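Local structure of phospholipase C beta (Meleagris gallopavo, 1JAD) at residues A[58-63]-A[239-244]; A[96-101]-A[220-225]; A[123-128]-A[195-200]; A[149-154]-A[166-171]. The protein is a C-terminal fragment of a phospholipase C beta, built almost wholly of long helices that form an elongated coiled-coil-like domain and pair with a second copy. All coordinates share one frame; numbering follows the deposited sequence.

Contact 1 of 4, residues A[58-63]-A[239-244]; sequences KYSVLF and KNYMKE
Phe63 and Tyr241 meet between two helical segments, 58-63 and 239-244, whose axes cross at -54° and come no nearer than 11.8 Å, a wide separation bridged mainly by aromatic and selenomethionine side chains. Phe63 CE1 lies 3.3 Å from the selenium SE of the selenomethionine Met242, with CZ next nearest. Seen from the ring centroid, SE sits 55° off the normal, so this Met-aromatic contact is oblique, and the two side chains cross at about a right angle. Met242 manages the approach with a chain bent at chi2 and chi3, its methyl CE also coming close to Phe63 CE1. Tyr241 packs beside it, its CE2 lying 4.0 Å from Phe63 CE1. The segments belong to helix 28-64 and helix 161-245, and helix 75-155 completes a three-helix cluster here: Leu79 touches Phe63, and Leu83 touches both Tyr59 and Tyr241. CG of Tyr241, anti to the backbone N (chi1 -176°), starts the ring across the gap; its OH stands 3.9 Å from Tyr59 CB and 3.4 Å from Ser60 OG. That hydroxyl makes a weak hydrogen bond to Leu56 O, while Ser60 OG is bonded to the carbonyls of Gln57 and Leu56. Tyr59 leads its own phenol end away from segment 239-244, to a hydrogen bond with Glu86 on helix 75-155.

Contact 2 of 4, residues A[96-101]-A[220-225]; sequences DGIRRR and VAEYEE
Arg99 reaches across to Tyr223 and can be followed outward from the backbone. Its CB already lies 4.1 Å from Tyr223 CB. CG, placed anti to the backbone N (chi1 -180°), continues across the gap and passes 4.4 Å from Val220 CA. CD makes the closest approach of this side chain, 3.8 Å from Tyr223 CG, and then the chain bends at chi3 (63°), which puts NE 4.3 Å above one face of the Tyr223 ring, displaced toward its rim. NE is buried here with no polar partner in the model. Guanidinium and ring planes stand 81° apart, so they do not stack flat, and with CZ 5.7 Å from the ring centroid any cation-pi attraction is weak at most. The segments, on helices 75-155 and 161-245, run antiparallel, their local axes 9.0 Å apart at closest, within a long helical pair. At the tip, Arg99 NH2 donates a 3.2 Å hydrogen bond to Asp96 OD2, entering from above the carboxylate plane, while Asp96 OD1 pairs with Arg100 NE. Further salt bridges run from Arg99 NH1 to Glu103 and, on the second subunit, from Arg99 NH2 to Glu133 and from Asp96 OD2 to Lys140. Beside this network, Asp96 N and CB lie against Tyr223 CE1, and Ile98 CG2 touches Glu222 OE1, whose salt bridge is to Lys102.

Contact 3 of 4, residues A[123-128]-A[195-200]; sequences AELKAL and QKLEEK
Leu197 projects from segment 195-200 toward the opposing helix and meets Leu125 and Leu128 with different methyls. Its CG is anti to the backbone N (chi1 -174°), which carries the branch point out toward segment 123-128. From there CD2 packs against Leu125 CD2 at 3.4 Å, a close methyl pair, while CD1 meets Leu128 CD2 at 3.9 Å and is equally near Leu125 CD2. Leu125 works differently. Its bond from CA to CB runs along the flank of the interface rather than into it, and CG, anti to the carbonyl carbon (chi1 -67°), supports the CD2 methyl that comes back to the partner. The two leucines cross obliquely, whereas Leu128 and Leu197 slide past each other in opposite directions.

Two glutamates border this apolar group through their aliphatic carbons. Glu124 CB lies 4.2 Å from Leu197 CD1, and its carboxylate OE1 is hydrogen-bonded to Thr18. Glu198 brings CG to 4.1 Å from Leu125 CD2; the rest of its chain is extended, and the side chain also packs on Gln209 of the second subunit. No hydrogen bond joins the segments, so their association rests on methyl and methylene contacts. The N-terminal part of the chain adds to the cluster, with Pro16 touching Leu197 and both Leu13 and Pro14 touching Leu128. The local axes run at 172° and approach to 10.8 Å, and the leucines meeting between them are consistent with the apolar seam of an antiparallel pair of long helices, here 75-155 and 161-245.

Contact 4 of 4, residues A[149-154]-A[166-171]; sequences DRIQVM and RLKKEI
Met154, a selenomethionine, meets Leu167 by a chain that starts with CG anti to the backbone N (chi1 -174°) and then turns at chi2 (-81°) and chi3. The first torsion brings CG to 3.4 Å from Leu167 CD1, and SE follows within 3.6 Å of the same methyl. After the second bend, CE lies against Leu167 CB and, at 3.8 Å, against Lys168 CG, the Met154 and Lys168 side chains crossing at about a right angle. Beyond CG the extended Lys168 chain carries NZ to a weak, long ion pair with Glu81 of the second subunit. Ile151 starts off along the flank of the interface, but its CD1 comes nearer and meets Lys168 CG and Ile171 CD1, each at 3.7 Å. Ile171 points into the interface and uses both its branches: CD1 meets Ile151 CD1, CG2 lies 3.8 Å from Arg150 CB, and each also nears the other's partner. Arg150 thus contributes its aliphatic stem, with CD also near Ile171 CG2.

The segments belong to the ends of helices 75-155 and 161-245 that flank the connecting turn, a helical hairpin whose local axes are 10.1 Å apart at their closest and antiparallel, with 163° between their N-to-C directions. Near the turn, Thr158 touches Leu167, and Met154 O accepts a hydrogen bond from Ser157 OG. No hydrogen bond crosses between the segments. The contact is therefore probably held by hydrophobic and dispersion forces, the lysine and arginine taking part through methylenes.

Helix 161-245 takes part in all four contacts. Contact 1 pairs it with helix 28-64, whereas contacts 2, 3 and 4 pair it with helix 75-155. Along the chain they are nested, contact 4 innermost beside the turn and contact 1 outermost: contacts 2 to 4 lie along one helical hairpin, and contact 1 adds helix 28-64 at the far end. Successive centres lie about 29, 39 and 41 Å apart. None touches another. The pairing of helices 75-155 and 161-245 spans about 80 Å between the centres of contacts 2 and 4, and the 106 Å between those of contacts 1 and 4 reflects a rod-like chain. Contact 2, with six residues within reach of the second subunit, also lies at the dimer interface.

Contact 1 of 4, residues A[58-63]-A[239-244]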
# COMPACT_ATOMS: atom_id res chain seq x y z
N LYS A 58 -28.66 -32.89 -27.37
CA LYS A 58 -28.40 -32.68 -28.78
C LYS A 58 -28.07 -34.00 -29.48
O LYS A 58 -28.51 -34.25 -30.61
CB LYS A 58 -27.25 -31.70 -28.96
CG LYS A 58 -26.80 -31.48 -30.39
CD LYS A 58 -25.54 -30.63 -30.43
CE LYS A 58 -24.96 -30.56 -31.83
NZ LYS A 58 -23.64 -29.85 -31.87
N TYR A 59 -27.29 -34.85 -28.81
CA TYR A 59 -26.93 -36.14 -29.39
C TYR A 59 -27.99 -37.21 -29.20
O TYR A 59 -27.79 -38.36 -29.57
CB TYR A 59 -25.60 -36.64 -28.85
CG TYR A 59 -24.43 -35.99 -29.55
CD1 TYR A 59 -24.18 -34.62 -29.42
CD2 TYR A 59 -23.62 -36.74 -30.40
CE1 TYR A 59 -23.15 -34.01 -30.14
CE2 TYR A 59 -22.59 -36.14 -31.12
CZ TYR A 59 -22.36 -34.78 -30.99
OH TYR A 59 -21.36 -34.18 -31.73
N SER A 60 -29.12 -36.82 -28.62
CA SER A 60 -30.23 -37.74 -28.42
C SER A 60 -30.92 -37.73 -29.78
O SER A 60 -31.21 -38.77 -30.36
CB SER A 60 -31.21 -37.19 -27.38
OG SER A 60 -30.53 -36.73 -26.23
N VAL A 61 -31.15 -36.51 -30.27
CA VAL A 61 -31.78 -36.28 -31.55
C VAL A 61 -30.92 -36.86 -32.68
O VAL A 61 -31.39 -37.68 -33.46
CB VAL A 61 -31.98 -34.76 -31.79
CG1 VAL A 61 -32.65 -34.51 -33.13
CG2 VAL A 61 -32.80 -34.16 -30.68
N LEU A 62 -29.67 -36.43 -32.74
CA LEU A 62 -28.74 -36.89 -33.77
C LEU A 62 -28.66 -38.42 -33.85
O LEU A 62 -28.75 -39.00 -34.93
CB LEU A 62 -27.36 -36.30 -33.53
CG LEU A 62 -27.30 -34.77 -33.52
CD1 LEU A 62 -25.88 -34.29 -33.31
CD2 LEU A 62 -27.84 -34.24 -34.83
N PHE A 63 -28.48 -39.06 -32.69
CA PHE A 63 -28.38 -40.51 -32.63
C PHE A 63 -29.62 -41.26 -33.10
O PHE A 63 -29.54 -42.12 -33.98
CB PHE A 63 -28.04 -40.95 -31.20
CG PHE A 63 -26.57 -40.95 -30.89
CD1 PHE A 63 -26.13 -41.04 -29.58
CD2 PHE A 63 -25.62 -40.91 -31.91
CE1 PHE A 63 -24.76 -41.08 -29.28
CE2 PHE A 63 -24.26 -40.96 -31.63
CZ PHE A 63 -23.83 -41.04 -30.31
N LYS A 239 -19.84 -44.03 -22.62
CA LYS A 239 -20.12 -45.46 -22.62
C LYS A 239 -21.45 -45.69 -21.89
O LYS A 239 -22.34 -46.36 -22.40
CB LYS A 239 -18.99 -46.21 -21.90
CG LYS A 239 -19.10 -47.72 -21.92
CD LYS A 239 -17.96 -48.35 -21.13
CE LYS A 239 -16.59 -47.87 -21.62
NZ LYS A 239 -16.37 -48.16 -23.06
N ASN A 240 -21.56 -45.12 -20.69
CA ASN A 240 -22.79 -45.23 -19.91
C ASN A 240 -23.93 -44.63 -20.71
O ASN A 240 -25.07 -45.11 -20.66
CB ASN A 240 -22.66 -44.45 -18.59
CG ASN A 240 -21.77 -45.14 -17.57
OD1 ASN A 240 -20.61 -45.47 -17.86
ND2 ASN A 240 -22.30 -45.35 -16.37
N TYR A 241 -23.62 -43.57 -21.45
CA TYR A 241 -24.59 -42.86 -22.27
C TYR A 241 -25.08 -43.70 -23.45
O TYR A 241 -26.26 -43.66 -23.81
CB TYR A 241 -23.96 -41.55 -22.78
CG TYR A 241 -24.90 -40.66 -23.56
CD1 TYR A 241 -26.02 -40.10 -22.96
CD2 TYR A 241 -24.65 -40.37 -24.90
CE1 TYR A 241 -26.88 -39.26 -23.67
CE2 TYR A 241 -25.50 -39.54 -25.63
CZ TYR A 241 -26.61 -38.99 -25.01
OH TYR A 241 -27.45 -38.16 -25.71
N MSE A 242 -24.18 -44.47 -24.06
CA MSE A 242 -24.53 -45.32 -25.19
C MSE A 242 -25.36 -46.53 -24.77
O MSE A 242 -25.67 -47.40 -25.59
CB MSE A 242 -23.27 -45.79 -25.93
CG MSE A 242 -22.46 -44.67 -26.58
SE MSE A 242 -23.39 -43.68 -27.78
CE MSE A 242 -23.78 -44.91 -29.06
N LYS A 243 -25.72 -46.59 -23.50
CA LYS A 243 -26.54 -47.68 -22.98
C LYS A 243 -27.90 -47.11 -22.61
O LYS A 243 -28.85 -47.84 -22.36
CB LYS A 243 -25.87 -48.31 -21.76
CG LYS A 243 -24.51 -48.92 -22.05
CD LYS A 243 -23.91 -49.56 -20.81
CE LYS A 243 -22.57 -50.20 -21.12
NZ LYS A 243 -21.96 -50.83 -19.92
N GLU A 244 -27.97 -45.78 -22.58
CA GLU A 244 -29.19 -45.07 -22.25
C GLU A 244 -29.89 -44.68 -23.54
O GLU A 244 -31.07 -44.33 -23.54
CB GLU A 244 -28.85 -43.81 -21.45
CG GLU A 244 -28.01 -44.06 -20.20
CD GLU A 244 -27.55 -42.77 -19.53
OE1 GLU A 244 -28.41 -41.97 -19.09
OE2 GLU A 244 -26.32 -42.55 -19.44

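Contact 2 of 4, residues A[96-101]-A[220-225]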
# COMPACT_ATOMS: atom_id res chain seq x y z
N ASP A 96 -10.79 -24.43 -17.43
CA ASP A 96 -9.98 -23.23 -17.65
C ASP A 96 -10.73 -22.06 -17.04
O ASP A 96 -10.13 -21.17 -16.42
CB ASP A 96 -9.76 -22.99 -19.14
CG ASP A 96 -9.11 -21.64 -19.43
OD1 ASP A 96 -9.72 -20.59 -19.10
OD2 ASP A 96 -7.99 -21.62 -19.98
N GLY A 97 -12.05 -22.07 -17.21
CA GLY A 97 -12.90 -21.02 -16.67
C GLY A 97 -12.87 -20.98 -15.16
O GLY A 97 -12.85 -19.90 -14.56
N ILE A 98 -12.88 -22.16 -14.53
CA ILE A 98 -12.84 -22.24 -13.07
C ILE A 98 -11.49 -21.67 -12.65
O ILE A 98 -11.40 -20.92 -11.67
CB ILE A 98 -12.96 -23.70 -12.58
CG1 ILE A 98 -14.29 -24.31 -13.04
CG2 ILE A 98 -12.86 -23.75 -11.06
CD1 ILE A 98 -15.53 -23.59 -12.50
N ARG A 99 -10.45 -22.03 -13.39
CA ARG A 99 -9.11 -21.54 -13.09
C ARG A 99 -9.09 -20.02 -13.11
O ARG A 99 -8.70 -19.38 -12.13
CB ARG A 99 -8.11 -22.09 -14.13
CG ARG A 99 -6.67 -21.65 -13.91
CD ARG A 99 -5.77 -22.12 -15.02
NE ARG A 99 -6.13 -21.56 -16.33
CZ ARG A 99 -6.06 -20.27 -16.65
NH1 ARG A 99 -5.63 -19.38 -15.77
NH2 ARG A 99 -6.41 -19.86 -17.86
N ARG A 100 -9.55 -19.44 -14.21
CA ARG A 100 -9.58 -17.98 -14.35
C ARG A 100 -10.43 -17.29 -13.29
O ARG A 100 -10.09 -16.21 -12.83
CB ARG A 100 -10.07 -17.59 -15.75
CG ARG A 100 -9.16 -18.05 -16.88
CD ARG A 100 -9.69 -17.54 -18.21
NE ARG A 100 -11.08 -17.92 -18.37
CZ ARG A 100 -12.01 -17.13 -18.88
NH1 ARG A 100 -11.68 -15.91 -19.29
NH2 ARG A 100 -13.28 -17.54 -18.96
N ARG A 101 -11.54 -17.91 -12.90
CA ARG A 101 -12.38 -17.29 -11.88
C ARG A 101 -11.68 -17.40 -10.53
O ARG A 101 -11.64 -16.43 -9.78
CB ARG A 101 -13.75 -17.96 -11.82
CG ARG A 101 -14.71 -17.36 -10.77
CD ARG A 101 -14.82 -15.84 -10.95
NE ARG A 101 -15.38 -15.47 -12.24
CZ ARG A 101 -16.68 -15.34 -12.49
NH1 ARG A 101 -17.56 -15.54 -11.52
NH2 ARG A 101 -17.09 -15.03 -13.71
N VAL A 220 -4.34 -23.31 -10.38
CA VAL A 220 -3.71 -23.88 -11.56
C VAL A 220 -3.48 -25.37 -11.40
O VAL A 220 -3.54 -26.12 -12.37
CB VAL A 220 -2.34 -23.23 -11.86
CG1 VAL A 220 -1.75 -23.85 -13.12
CG2 VAL A 220 -2.49 -21.72 -12.02
N ALA A 221 -3.19 -25.79 -10.17
CA ALA A 221 -2.93 -27.19 -9.86
C ALA A 221 -4.17 -28.02 -10.17
O ALA A 221 -4.09 -29.11 -10.74
CB ALA A 221 -2.55 -27.34 -8.40
N GLU A 222 -5.32 -27.50 -9.77
CA GLU A 222 -6.58 -28.17 -10.01
C GLU A 222 -6.79 -28.30 -11.52
O GLU A 222 -7.00 -29.39 -12.04
CB GLU A 222 -7.70 -27.36 -9.37
CG GLU A 222 -9.09 -27.83 -9.70
CD GLU A 222 -10.12 -26.94 -9.07
OE1 GLU A 222 -10.06 -25.71 -9.29
OE2 GLU A 222 -11.01 -27.47 -8.35
N TYR A 223 -6.70 -27.17 -12.22
CA TYR A 223 -6.87 -27.17 -13.67
C TYR A 223 -6.06 -28.29 -14.30
O TYR A 223 -6.60 -29.14 -15.03
CB TYR A 223 -6.45 -25.83 -14.26
CG TYR A 223 -6.41 -25.83 -15.77
CD1 TYR A 223 -7.58 -25.92 -16.52
CD2 TYR A 223 -5.19 -25.81 -16.44
CE1 TYR A 223 -7.54 -25.98 -17.91
CE2 TYR A 223 -5.13 -25.88 -17.82
CZ TYR A 223 -6.30 -25.96 -18.56
OH TYR A 223 -6.22 -26.05 -19.93
N GLU A 224 -4.76 -28.30 -14.03
CA GLU A 224 -3.89 -29.33 -14.59
C GLU A 224 -4.46 -30.72 -14.31
O GLU A 224 -4.66 -31.53 -15.23
CB GLU A 224 -2.49 -29.23 -13.97
CG GLU A 224 -1.78 -27.92 -14.27
CD GLU A 224 -0.48 -27.77 -13.48
OE1 GLU A 224 0.44 -28.58 -13.70
OE2 GLU A 224 -0.41 -26.86 -12.63
N GLU A 225 -4.73 -31.00 -13.04
CA GLU A 225 -5.27 -32.29 -12.64
C GLU A 225 -6.47 -32.64 -13.51
O GLU A 225 -6.43 -33.59 -14.28
CB GLU A 225 -5.68 -32.24 -11.16
CG GLU A 225 -5.76 -33.60 -10.48
CD GLU A 225 -6.79 -34.55 -11.08
OE1 GLU A 225 -6.68 -34.89 -12.28
OE2 GLU A 225 -7.72 -34.96 -10.34

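Contact 3 of 4, residues A[123-128]-A[195-200]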
# COMPACT_ATOMS: atom_id res chain seq x y z
N ALA A 123 -4.35 4.61 10.44
CA ALA A 123 -4.76 5.01 11.78
C ALA A 123 -3.64 4.79 12.78
O ALA A 123 -3.48 5.56 13.72
CB ALA A 123 -5.99 4.23 12.19
N GLU A 124 -2.86 3.73 12.58
CA GLU A 124 -1.75 3.43 13.48
C GLU A 124 -0.73 4.55 13.35
O GLU A 124 -0.38 5.18 14.33
CB GLU A 124 -1.12 2.09 13.11
CG GLU A 124 -2.16 1.00 13.04
CD GLU A 124 -1.67 -0.24 12.35
OE1 GLU A 124 -0.79 -0.11 11.46
OE2 GLU A 124 -2.19 -1.33 12.66
N LEU A 125 -0.29 4.80 12.12
CA LEU A 125 0.69 5.85 11.87
C LEU A 125 0.19 7.16 12.41
O LEU A 125 0.97 7.99 12.88
CB LEU A 125 0.96 6.01 10.37
CG LEU A 125 1.64 4.89 9.59
CD1 LEU A 125 1.71 5.28 8.12
CD2 LEU A 125 3.04 4.64 10.14
N LYS A 126 -1.12 7.37 12.35
CA LYS A 126 -1.68 8.61 12.84
C LYS A 126 -1.62 8.64 14.35
O LYS A 126 -1.30 9.67 14.96
CB LYS A 126 -3.11 8.76 12.34
CG LYS A 126 -3.74 10.10 12.63
CD LYS A 126 -5.12 10.20 11.98
CE LYS A 126 -5.77 11.54 12.29
NZ LYS A 126 -6.00 11.69 13.75
N ALA A 127 -1.92 7.51 14.98
CA ALA A 127 -1.89 7.45 16.43
C ALA A 127 -0.48 7.68 16.98
O ALA A 127 -0.30 8.36 17.98
CB ALA A 127 -2.44 6.11 16.91
N LEU A 128 0.52 7.11 16.31
CA LEU A 128 1.91 7.27 16.75
C LEU A 128 2.30 8.75 16.69
O LEU A 128 2.79 9.31 17.67
CB LEU A 128 2.84 6.43 15.87
CG LEU A 128 4.35 6.55 16.06
CD1 LEU A 128 4.75 6.14 17.49
CD2 LEU A 128 5.02 5.66 15.03
N GLN A 195 9.59 3.68 11.88
CA GLN A 195 10.32 2.81 11.00
C GLN A 195 9.95 1.34 11.23
O GLN A 195 9.69 0.59 10.28
CB GLN A 195 11.82 3.04 11.20
CG GLN A 195 12.75 2.00 10.62
CD GLN A 195 12.82 0.75 11.49
OE1 GLN A 195 13.27 0.80 12.65
NE2 GLN A 195 12.37 -0.38 10.95
N LYS A 196 9.91 0.93 12.49
CA LYS A 196 9.59 -0.45 12.83
C LYS A 196 8.13 -0.73 12.44
O LYS A 196 7.81 -1.80 11.91
CB LYS A 196 9.77 -0.65 14.34
CG LYS A 196 10.19 -2.05 14.79
CD LYS A 196 9.25 -3.16 14.35
CE LYS A 196 9.81 -4.54 14.76
NZ LYS A 196 11.18 -4.82 14.21
N LEU A 197 7.27 0.25 12.69
CA LEU A 197 5.85 0.13 12.38
C LEU A 197 5.62 -0.07 10.88
O LEU A 197 4.87 -0.96 10.46
CB LEU A 197 5.12 1.38 12.87
CG LEU A 197 3.59 1.43 12.77
CD1 LEU A 197 3.04 2.63 13.52
CD2 LEU A 197 3.19 1.49 11.32
N GLU A 198 6.25 0.76 10.06
CA GLU A 198 6.08 0.65 8.62
C GLU A 198 6.64 -0.68 8.17
O GLU A 198 6.19 -1.27 7.19
CB GLU A 198 6.80 1.80 7.92
CG GLU A 198 6.44 3.15 8.47
CD GLU A 198 7.04 4.29 7.69
OE1 GLU A 198 8.27 4.26 7.44
OE2 GLU A 198 6.29 5.23 7.33
N GLU A 199 7.61 -1.17 8.92
CA GLU A 199 8.24 -2.43 8.61
C GLU A 199 7.26 -3.60 8.75
O GLU A 199 7.21 -4.48 7.91
CB GLU A 199 9.44 -2.62 9.53
CG GLU A 199 10.38 -3.72 9.12
CD GLU A 199 11.56 -3.81 10.07
OE1 GLU A 199 11.36 -4.24 11.23
OE2 GLU A 199 12.67 -3.42 9.66
N LYS A 200 6.49 -3.60 9.83
CA LYS A 200 5.52 -4.67 10.04
C LYS A 200 4.49 -4.64 8.92
O LYS A 200 4.21 -5.65 8.28
CB LYS A 200 4.82 -4.49 11.39
CG LYS A 200 5.69 -4.85 12.59
CD LYS A 200 4.95 -4.60 13.87
CE LYS A 200 5.74 -5.09 15.06
NZ LYS A 200 5.93 -6.56 14.99

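Contact 4 of 4, residues A[149-154]-A[166-171]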
# COMPACT_ATOMS: atom_id res chain seq x y z
N ASP A 149 9.45 27.79 38.48
CA ASP A 149 9.72 27.39 39.86
C ASP A 149 11.19 27.60 40.25
O ASP A 149 11.48 28.09 41.34
CB ASP A 149 9.31 25.93 40.08
CG ASP A 149 9.35 25.53 41.54
OD1 ASP A 149 10.45 25.23 42.06
OD2 ASP A 149 8.27 25.53 42.18
N ARG A 150 12.12 27.24 39.36
CA ARG A 150 13.52 27.44 39.66
C ARG A 150 13.79 28.92 39.89
O ARG A 150 14.54 29.29 40.79
CB ARG A 150 14.39 26.91 38.53
CG ARG A 150 14.42 25.40 38.43
CD ARG A 150 14.96 24.98 37.07
NE ARG A 150 14.92 23.54 36.84
CZ ARG A 150 15.06 23.00 35.63
NH1 ARG A 150 15.25 23.77 34.57
NH2 ARG A 150 15.01 21.68 35.49
N ILE A 151 13.17 29.77 39.07
CA ILE A 151 13.35 31.21 39.22
C ILE A 151 12.79 31.64 40.57
O ILE A 151 13.48 32.30 41.35
CB ILE A 151 12.62 32.01 38.13
CG1 ILE A 151 13.26 31.78 36.76
CG2 ILE A 151 12.61 33.49 38.49
CD1 ILE A 151 14.68 32.22 36.66
N GLN A 152 11.54 31.28 40.83
CA GLN A 152 10.88 31.62 42.09
C GLN A 152 11.78 31.28 43.28
O GLN A 152 12.19 32.17 44.03
CB GLN A 152 9.53 30.89 42.20
CG GLN A 152 8.66 31.33 43.37
CD GLN A 152 7.25 30.73 43.32
OE1 GLN A 152 7.08 29.51 43.27
NE2 GLN A 152 6.24 31.60 43.34
N VAL A 153 12.09 30.00 43.46
CA VAL A 153 12.96 29.57 44.55
C VAL A 153 14.26 30.38 44.60
O VAL A 153 14.76 30.72 45.67
CB VAL A 153 13.33 28.07 44.41
CG1 VAL A 153 14.46 27.71 45.36
CG2 VAL A 153 12.12 27.21 44.72
N MSE A 154 14.80 30.71 43.43
CA MSE A 154 16.04 31.46 43.36
C MSE A 154 15.91 32.88 43.92
O MSE A 154 16.62 33.24 44.88
CB MSE A 154 16.55 31.49 41.90
CG MSE A 154 17.93 32.13 41.70
SE MSE A 154 17.95 33.95 41.63
CE MSE A 154 17.38 34.22 39.95
N ARG A 166 22.25 36.68 36.69
CA ARG A 166 23.14 35.63 36.22
C ARG A 166 22.43 34.30 36.34
O ARG A 166 22.43 33.49 35.41
CB ARG A 166 24.42 35.60 37.06
CG ARG A 166 25.43 36.66 36.71
CD ARG A 166 26.52 36.73 37.77
NE ARG A 166 26.02 37.36 39.00
CZ ARG A 166 26.74 37.52 40.10
NH1 ARG A 166 28.00 37.08 40.15
NH2 ARG A 166 26.22 38.12 41.16
N LEU A 167 21.82 34.07 37.50
CA LEU A 167 21.10 32.84 37.75
C LEU A 167 19.88 32.70 36.82
O LEU A 167 19.57 31.60 36.37
CB LEU A 167 20.69 32.78 39.23
CG LEU A 167 21.85 32.79 40.24
CD1 LEU A 167 21.31 32.73 41.67
CD2 LEU A 167 22.78 31.62 39.96
N LYS A 168 19.20 33.81 36.53
CA LYS A 168 18.07 33.75 35.61
C LYS A 168 18.57 33.31 34.25
O LYS A 168 18.01 32.41 33.63
CB LYS A 168 17.40 35.12 35.47
CG LYS A 168 16.38 35.47 36.53
CD LYS A 168 15.71 36.80 36.22
CE LYS A 168 14.65 37.14 37.26
NZ LYS A 168 14.06 38.50 37.09
N LYS A 169 19.63 33.97 33.78
CA LYS A 169 20.18 33.61 32.49
C LYS A 169 20.54 32.13 32.41
O LYS A 169 20.29 31.48 31.39
CB LYS A 169 21.41 34.45 32.15
CG LYS A 169 21.07 35.85 31.64
CD LYS A 169 22.30 36.60 31.15
CE LYS A 169 21.92 37.82 30.31
NZ LYS A 169 21.09 38.80 31.07
N GLU A 170 21.12 31.60 33.48
CA GLU A 170 21.49 30.19 33.47
C GLU A 170 20.27 29.31 33.46
O GLU A 170 20.23 28.32 32.74
CB GLU A 170 22.37 29.85 34.67
CG GLU A 170 23.73 30.52 34.65
CD GLU A 170 24.60 30.09 35.81
OE1 GLU A 170 25.68 30.68 35.99
OE2 GLU A 170 24.20 29.14 36.53
N ILE A 171 19.27 29.66 34.26
CA ILE A 171 18.04 28.87 34.30
C ILE A 171 17.31 28.98 32.94
O ILE A 171 17.02 27.97 32.30
CB ILE A 171 17.13 29.34 35.45
CG1 ILE A 171 17.85 29.14 36.78
CG2 ILE A 171 15.81 28.57 35.45
CD1 ILE A 171 17.10 29.69 37.99